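Local coordinates for protein OR486 (Synthetic construct, PDB 4R80) that is of unknown function but was designed de novo to adopt the cystatin fold, a curved antiparallel sheet wrapped around one helix, at residues Lys12-Glu17 and Phe66-Ile71; Arg31-Gln36 and Ile40-Glu45. All coordinates share one frame; numbering follows the deposited sequence.

Interaction 1 (Lys12-Glu17 and Phe66-Ile71)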
loop_
_atom_site.group_PDB
_atom_site.type_symbol
_atom_site.label_atom_id
_atom_site.label_comp_id
_atom_site.label_asym_id
_atom_site.label_seq_id
_atom_site.Cartn_x
_atom_site.Cartn_y
_atom_site.Cartn_z
ATOM N N LYS A 12 -0.139 -4.576 4.292
ATOM C CA LYS A 12 -0.139 -4.665 2.837
ATOM C C LYS A 12 -1.560 -4.803 2.299
ATOM O O LYS A 12 -1.908 -4.196 1.286
ATOM C CB LYS A 12 0.708 -5.845 2.360
ATOM C CG LYS A 12 0.815 -5.944 0.844
ATOM C CD LYS A 12 1.557 -7.199 0.410
ATOM C CE LYS A 12 0.656 -8.420 0.481
ATOM N NZ LYS A 12 -0.499 -8.298 -0.453
ATOM N N GLN A 13 -2.378 -5.597 2.984
ATOM C CA GLN A 13 -3.756 -5.821 2.562
ATOM C C GLN A 13 -4.640 -4.600 2.803
ATOM O O GLN A 13 -5.524 -4.302 2.000
ATOM C CB GLN A 13 -4.340 -7.046 3.269
ATOM C CG GLN A 13 -3.715 -8.362 2.833
ATOM C CD GLN A 13 -4.326 -9.560 3.532
ATOM O OE1 GLN A 13 -5.222 -9.418 4.364
ATOM N NE2 GLN A 13 -3.842 -10.750 3.197
ATOM N N VAL A 14 -4.393 -3.893 3.901
ATOM C CA VAL A 14 -5.110 -2.657 4.189
ATOM C C VAL A 14 -4.751 -1.637 3.120
ATOM O O VAL A 14 -5.610 -0.923 2.600
ATOM C CB VAL A 14 -4.743 -2.097 5.579
ATOM C CG1 VAL A 14 -5.199 -0.650 5.717
ATOM C CG2 VAL A 14 -5.349 -2.956 6.677
ATOM N N ALA A 15 -3.468 -1.596 2.789
ATOM C CA ALA A 15 -2.950 -0.689 1.778
ATOM C C ALA A 15 -3.487 -1.014 0.389
ATOM O O ALA A 15 -3.895 -0.119 -0.351
ATOM C CB ALA A 15 -1.440 -0.751 1.773
ATOM N N LYS A 16 -3.486 -2.297 0.040
ATOM C CA LYS A 16 -3.911 -2.728 -1.286
ATOM C C LYS A 16 -5.413 -2.551 -1.491
ATOM O O LYS A 16 -5.855 -2.139 -2.564
ATOM C CB LYS A 16 -3.507 -4.182 -1.534
ATOM C CG LYS A 16 -3.828 -4.690 -2.929
ATOM C CD LYS A 16 -3.413 -6.144 -3.089
ATOM C CE LYS A 16 -3.854 -6.700 -4.431
ATOM N NZ LYS A 16 -3.671 -8.175 -4.495
ATOM N N GLU A 17 -6.192 -2.859 -0.459
ATOM C CA GLU A 17 -7.638 -2.676 -0.515
ATOM C C GLU A 17 -7.960 -1.198 -0.682
ATOM O O GLU A 17 -8.907 -0.830 -1.376
ATOM C CB GLU A 17 -8.308 -3.236 0.742
ATOM C CG GLU A 17 -9.826 -3.088 0.764
ATOM C CD GLU A 17 -10.510 -3.818 -0.379
ATOM O OE1 GLU A 17 -10.038 -4.909 -0.765
ATOM O OE2 GLU A 17 -11.521 -3.298 -0.895
ATOM N N PHE A 66 -4.727 -1.179 11.914
ATOM C CA PHE A 66 -3.834 -0.728 10.857
ATOM C C PHE A 66 -4.532 0.288 9.963
ATOM O O PHE A 66 -5.423 -0.057 9.186
ATOM C CB PHE A 66 -3.331 -1.916 10.036
ATOM C CG PHE A 66 -2.303 -2.748 10.749
ATOM C CD1 PHE A 66 -2.688 -3.789 11.577
ATOM C CD2 PHE A 66 -0.952 -2.484 10.595
ATOM C CE1 PHE A 66 -1.744 -4.554 12.238
ATOM C CE2 PHE A 66 -0.004 -3.247 11.251
ATOM C CZ PHE A 66 -0.400 -4.282 12.073
ATOM N N THR A 67 -4.117 1.543 10.082
ATOM C CA THR A 67 -4.781 2.640 9.392
ATOM C C THR A 67 -3.843 3.329 8.406
ATOM O O THR A 67 -2.691 3.617 8.726
ATOM C CB THR A 67 -5.313 3.685 10.394
ATOM O OG1 THR A 67 -6.060 3.028 11.426
ATOM C CG2 THR A 67 -6.206 4.700 9.693
ATOM N N VAL A 68 -4.348 3.582 7.204
ATOM C CA VAL A 68 -3.610 4.345 6.209
ATOM C C VAL A 68 -3.488 5.787 6.687
ATOM O O VAL A 68 -4.464 6.372 7.148
ATOM C CB VAL A 68 -4.332 4.319 4.849
ATOM C CG1 VAL A 68 -3.655 5.258 3.860
ATOM C CG2 VAL A 68 -4.377 2.900 4.301
ATOM N N LYS A 69 -2.287 6.352 6.594
ATOM C CA LYS A 69 -2.056 7.718 7.055
ATOM C C LYS A 69 -1.559 8.630 5.937
ATOM O O LYS A 69 -1.835 9.829 5.942
ATOM C CB LYS A 69 -1.080 7.738 8.237
ATOM C CG LYS A 69 -1.696 7.302 9.561
ATOM C CD LYS A 69 -2.554 8.402 10.175
ATOM C CE LYS A 69 -1.713 9.370 11.000
ATOM N NZ LYS A 69 -2.540 10.438 11.634
ATOM N N ARG A 70 -0.840 8.059 4.975
ATOM C CA ARG A 70 -0.300 8.837 3.860
ATOM C C ARG A 70 -0.273 8.039 2.554
ATOM O O ARG A 70 0.124 6.874 2.534
ATOM C CB ARG A 70 1.099 9.368 4.193
ATOM C CG ARG A 70 1.115 10.520 5.195
ATOM C CD ARG A 70 2.528 10.996 5.480
ATOM N NE ARG A 70 3.195 11.474 4.273
ATOM C CZ ARG A 70 3.297 12.756 3.932
ATOM N NH1 ARG A 70 2.778 13.695 4.712
ATOM N NH2 ARG A 70 3.923 13.095 2.814
ATOM N N ILE A 71 -0.703 8.678 1.469
ATOM C CA ILE A 71 -0.694 8.060 0.145
ATOM C C ILE A 71 -0.012 8.966 -0.873
ATOM O O ILE A 71 -0.396 10.125 -1.037
ATOM C CB ILE A 71 -2.124 7.769 -0.350
ATOM C CG1 ILE A 71 -2.874 6.884 0.646
ATOM C CG2 ILE A 71 -2.091 7.117 -1.726
ATOM C CD1 ILE A 71 -4.304 6.607 0.252
#

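Interaction 2 (Arg31-Gln36 and Ile40-Glu45)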
loop_
_atom_site.group_PDB
_atom_site.type_symbol
_atom_site.label_atom_id
_atom_site.label_comp_id
_atom_site.label_asym_id
_atom_site.label_seq_id
_atom_site.Cartn_x
_atom_site.Cartn_y
_atom_site.Cartn_z
ATOM N N ARG A 31 4.931 -4.283 -4.687
ATOM C CA ARG A 31 6.321 -4.555 -5.030
ATOM C C ARG A 31 7.240 -4.645 -3.820
ATOM O O ARG A 31 8.235 -5.370 -3.848
ATOM C CB ARG A 31 6.853 -3.508 -6.009
ATOM C CG ARG A 31 6.181 -3.540 -7.368
ATOM C CD ARG A 31 6.942 -2.692 -8.369
ATOM N NE ARG A 31 8.312 -3.164 -8.563
ATOM C CZ ARG A 31 8.660 -4.111 -9.429
ATOM N NH1 ARG A 31 7.740 -4.694 -10.185
ATOM N NH2 ARG A 31 9.930 -4.478 -9.539
ATOM N N ARG A 32 6.915 -3.914 -2.761
ATOM C CA ARG A 32 7.736 -3.956 -1.558
ATOM C C ARG A 32 6.971 -3.527 -0.314
ATOM O O ARG A 32 6.192 -2.574 -0.341
ATOM C CB ARG A 32 9.003 -3.113 -1.724
ATOM C CG ARG A 32 10.131 -3.523 -0.788
ATOM C CD ARG A 32 11.383 -2.698 -1.022
ATOM N NE ARG A 32 11.404 -1.484 -0.213
ATOM C CZ ARG A 32 11.986 -1.395 0.979
ATOM N NH1 ARG A 32 12.599 -2.449 1.500
ATOM N NH2 ARG A 32 11.959 -0.252 1.649
ATOM N N VAL A 33 7.201 -4.249 0.775
ATOM C CA VAL A 33 6.641 -3.893 2.067
ATOM C C VAL A 33 7.784 -3.706 3.054
ATOM O O VAL A 33 8.639 -4.578 3.200
ATOM C CB VAL A 33 5.683 -4.981 2.585
ATOM C CG1 VAL A 33 5.127 -4.596 3.945
ATOM C CG2 VAL A 33 4.558 -5.216 1.586
ATOM N N GLN A 34 7.796 -2.562 3.728
ATOM C CA GLN A 34 8.867 -2.240 4.660
ATOM C C GLN A 34 8.321 -1.701 5.974
ATOM O O GLN A 34 7.438 -0.845 5.986
ATOM C CB GLN A 34 9.829 -1.223 4.048
ATOM C CG GLN A 34 10.973 -0.842 4.973
ATOM C CD GLN A 34 11.434 0.585 4.771
ATOM O OE1 GLN A 34 11.231 1.169 3.708
ATOM N NE2 GLN A 34 12.048 1.160 5.798
ATOM N N LYS A 35 8.859 -2.202 7.078
ATOM C CA LYS A 35 8.387 -1.818 8.400
ATOM C C LYS A 35 9.436 -1.017 9.157
ATOM O O LYS A 35 10.608 -1.388 9.203
ATOM C CB LYS A 35 7.995 -3.054 9.208
ATOM C CG LYS A 35 7.454 -2.739 10.589
ATOM C CD LYS A 35 7.042 -4.004 11.315
ATOM C CE LYS A 35 6.481 -3.691 12.683
ATOM N NZ LYS A 35 7.534 -3.197 13.613
ATOM N N GLN A 36 8.994 0.087 9.750
ATOM C CA GLN A 36 9.851 0.935 10.566
ATOM C C GLN A 36 9.093 1.332 11.828
ATOM O O GLN A 36 8.337 2.301 11.829
ATOM C CB GLN A 36 10.259 2.185 9.784
ATOM C CG GLN A 36 11.212 3.104 10.528
ATOM C CD GLN A 36 11.386 4.445 9.841
ATOM O OE1 GLN A 36 10.678 4.763 8.885
ATOM N NE2 GLN A 36 12.332 5.241 10.328
ATOM N N ILE A 40 4.398 1.103 8.614
ATOM C CA ILE A 40 4.743 0.225 7.502
ATOM C C ILE A 40 4.508 0.898 6.151
ATOM O O ILE A 40 3.441 1.455 5.893
ATOM C CB ILE A 40 3.975 -1.111 7.573
ATOM C CG1 ILE A 40 4.100 -1.714 8.974
ATOM C CG2 ILE A 40 4.510 -2.091 6.542
ATOM C CD1 ILE A 40 3.620 -3.142 9.078
ATOM N N ARG A 41 5.519 0.834 5.292
ATOM C CA ARG A 41 5.461 1.460 3.978
ATOM C C ARG A 41 5.252 0.420 2.886
ATOM O O ARG A 41 6.059 -0.494 2.723
ATOM C CB ARG A 41 6.731 2.268 3.706
ATOM C CG ARG A 41 6.884 3.501 4.581
ATOM C CD ARG A 41 8.147 4.270 4.232
ATOM N NE ARG A 41 8.258 5.516 4.984
ATOM C CZ ARG A 41 8.870 5.629 6.158
ATOM N NH1 ARG A 41 9.429 4.566 6.721
ATOM N NH2 ARG A 41 8.923 6.804 6.771
ATOM N N VAL A 42 4.156 0.560 2.147
ATOM C CA VAL A 42 3.818 -0.386 1.092
ATOM C C VAL A 42 3.889 0.289 -0.273
ATOM O O VAL A 42 3.202 1.278 -0.531
ATOM C CB VAL A 42 2.413 -0.979 1.294
ATOM C CG1 VAL A 42 2.116 -2.013 0.220
ATOM C CG2 VAL A 42 2.290 -1.590 2.681
ATOM N N GLU A 43 4.739 -0.252 -1.140
ATOM C CA GLU A 43 4.914 0.271 -2.486
ATOM C C GLU A 43 4.103 -0.558 -3.475
ATOM O O GLU A 43 4.263 -1.775 -3.554
ATOM C CB GLU A 43 6.396 0.231 -2.858
ATOM C CG GLU A 43 7.272 1.068 -1.939
ATOM C CD GLU A 43 8.750 0.919 -2.240
ATOM O OE1 GLU A 43 9.100 0.659 -3.411
ATOM O OE2 GLU A 43 9.562 1.044 -1.299
ATOM N N LEU A 44 3.233 0.105 -4.233
ATOM C CA LEU A 44 2.393 -0.583 -5.206
ATOM C C LEU A 44 2.529 0.073 -6.571
ATOM O O LEU A 44 2.848 1.256 -6.676
ATOM C CB LEU A 44 0.923 -0.578 -4.766
ATOM C CG LEU A 44 0.608 -1.031 -3.339
ATOM C CD1 LEU A 44 0.659 0.159 -2.422
ATOM C CD2 LEU A 44 -0.752 -1.696 -3.248
ATOM N N GLU A 45 2.283 -0.712 -7.622
ATOM C CA GLU A 45 2.372 -0.217 -8.988
ATOM C C GLU A 45 1.116 -0.557 -9.784
ATOM O O GLU A 45 0.614 -1.676 -9.729
ATOM C CB GLU A 45 3.607 -0.799 -9.685
ATOM C CG GLU A 45 3.810 -0.308 -11.115
ATOM C CD GLU A 45 5.142 -0.732 -11.701
ATOM O OE1 GLU A 45 5.982 -1.255 -10.943
ATOM O OE2 GLU A 45 5.350 -0.543 -12.916
#

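Interaction 1 (Lys12-Glu17 and Phe66-Ile71)
Val14 lays its two methyl groups over the start of strand 65-76, where they overlap the backbone carbonyl of Phe66 and the side chain of Val68. This is the helix-on-sheet packing of the cystatin fold: helix 4-22 lies across one face of the antiparallel sheet, and here it meets one of the two outermost strands, 65-76. With CG1 anti to the backbone N (chi1 165°) and CG2 beside that N, Val14 spreads like a fork toward the strand. Val14 CG1 comes to 3.5 Å from Phe66 O, while Val14 CG2 rests 4.1 Å from Phe66 CB, the two side chains crossing at about a right angle. The ring of Phe66 leads away from the 12-17 turn and packs instead on Glu7, Arg10 and Ala11, further back along the same helix. Beta-branching suits Val68 to its strand; in the helix, where it is less favoured, Val14 offers a short apolar side chain that can approach the strand closely. Val68 also reaches Val57 of the neighbouring strand 51-62, so it bridges sheet and helix. No hydrogen bond joins the two segments; the hold is van der Waals contact, burying 146 Å² in all. Val14 and Val68 run opposite ways alongside each other, Val14 CG1 lying 3.9 Å from Val68 CG2.

Interaction 2 (Arg31-Gln36 and Ile40-Glu45)
Segments 31-36 and 40-45 run antiparallel at 167°, their axes 4.6 Å apart at closest approach, as the two arms of a beta hairpin at the edge of the cystatin-fold sheet. Arg32 with Glu43 and Gln34 with Arg41 are hydrogen-bonded pairs; Val33 with Val42 and Lys35 with Ile40 are non-hydrogen-bonded. A classic beta bulge interrupts the pattern where Arg31 and Arg32 both face Glu43: Glu43 O takes a bond from Arg31 N (2.8 Å) and a weak one from Arg32 N (3.5 Å). The other face, away from the helix, carries Arg32, Gln34, Arg41 and Glu43, whose long polar chains can pair across the strands while keeping contact with solvent. Arg32 and Glu43 extend together from the sheet, and Arg32 NE gives Glu43 OE2, at the guanidinium edge, a weak hydrogen bond of 3.3 Å, part of their salt bridge. Arg41 stretches out from CG to NE, and its NH1 gives Gln36 OE1 an almost straight hydrogen bond (176°), within the plane of the Gln36 amide carbonyl and only 2° out of the guanidinium plane. Replacing Arg41 with a leucine would probably leave the Gln36 amide oxygen without its guanidinium mate and set that amide free to turn. The apolar residues share the face that meets the helix. There Ile40 CG1 packs against the aliphatic CG of Lys35, whose ammonium bonds to the carbonyl of Gly37, and Ile40 CG2, anti to the backbone N, lies 3.7 Å from Val33 CG1.

Helix 4-22 connects the two contacts, whose centres lie 10 Å apart. In interaction 1 it rests on one outermost strand, 65-76; interaction 2 builds the hairpin that includes the other, 28-36, and is nested along the chain inside the loop that interaction 1 closes. The helix turn 12-17 also touches the hairpin directly: Ala15 CB lies 3.9 Å from Val42 CB, Lys16 CA is 3.9 Å from Leu44 CD2, and Lys12 CD packs 3.8 Å from Val33 CG2. Val57, in strand 51-62 between them, touches Val68 of interaction 1 and Val42 of interaction 2, joining both contacts in one apolar layer beneath the helix.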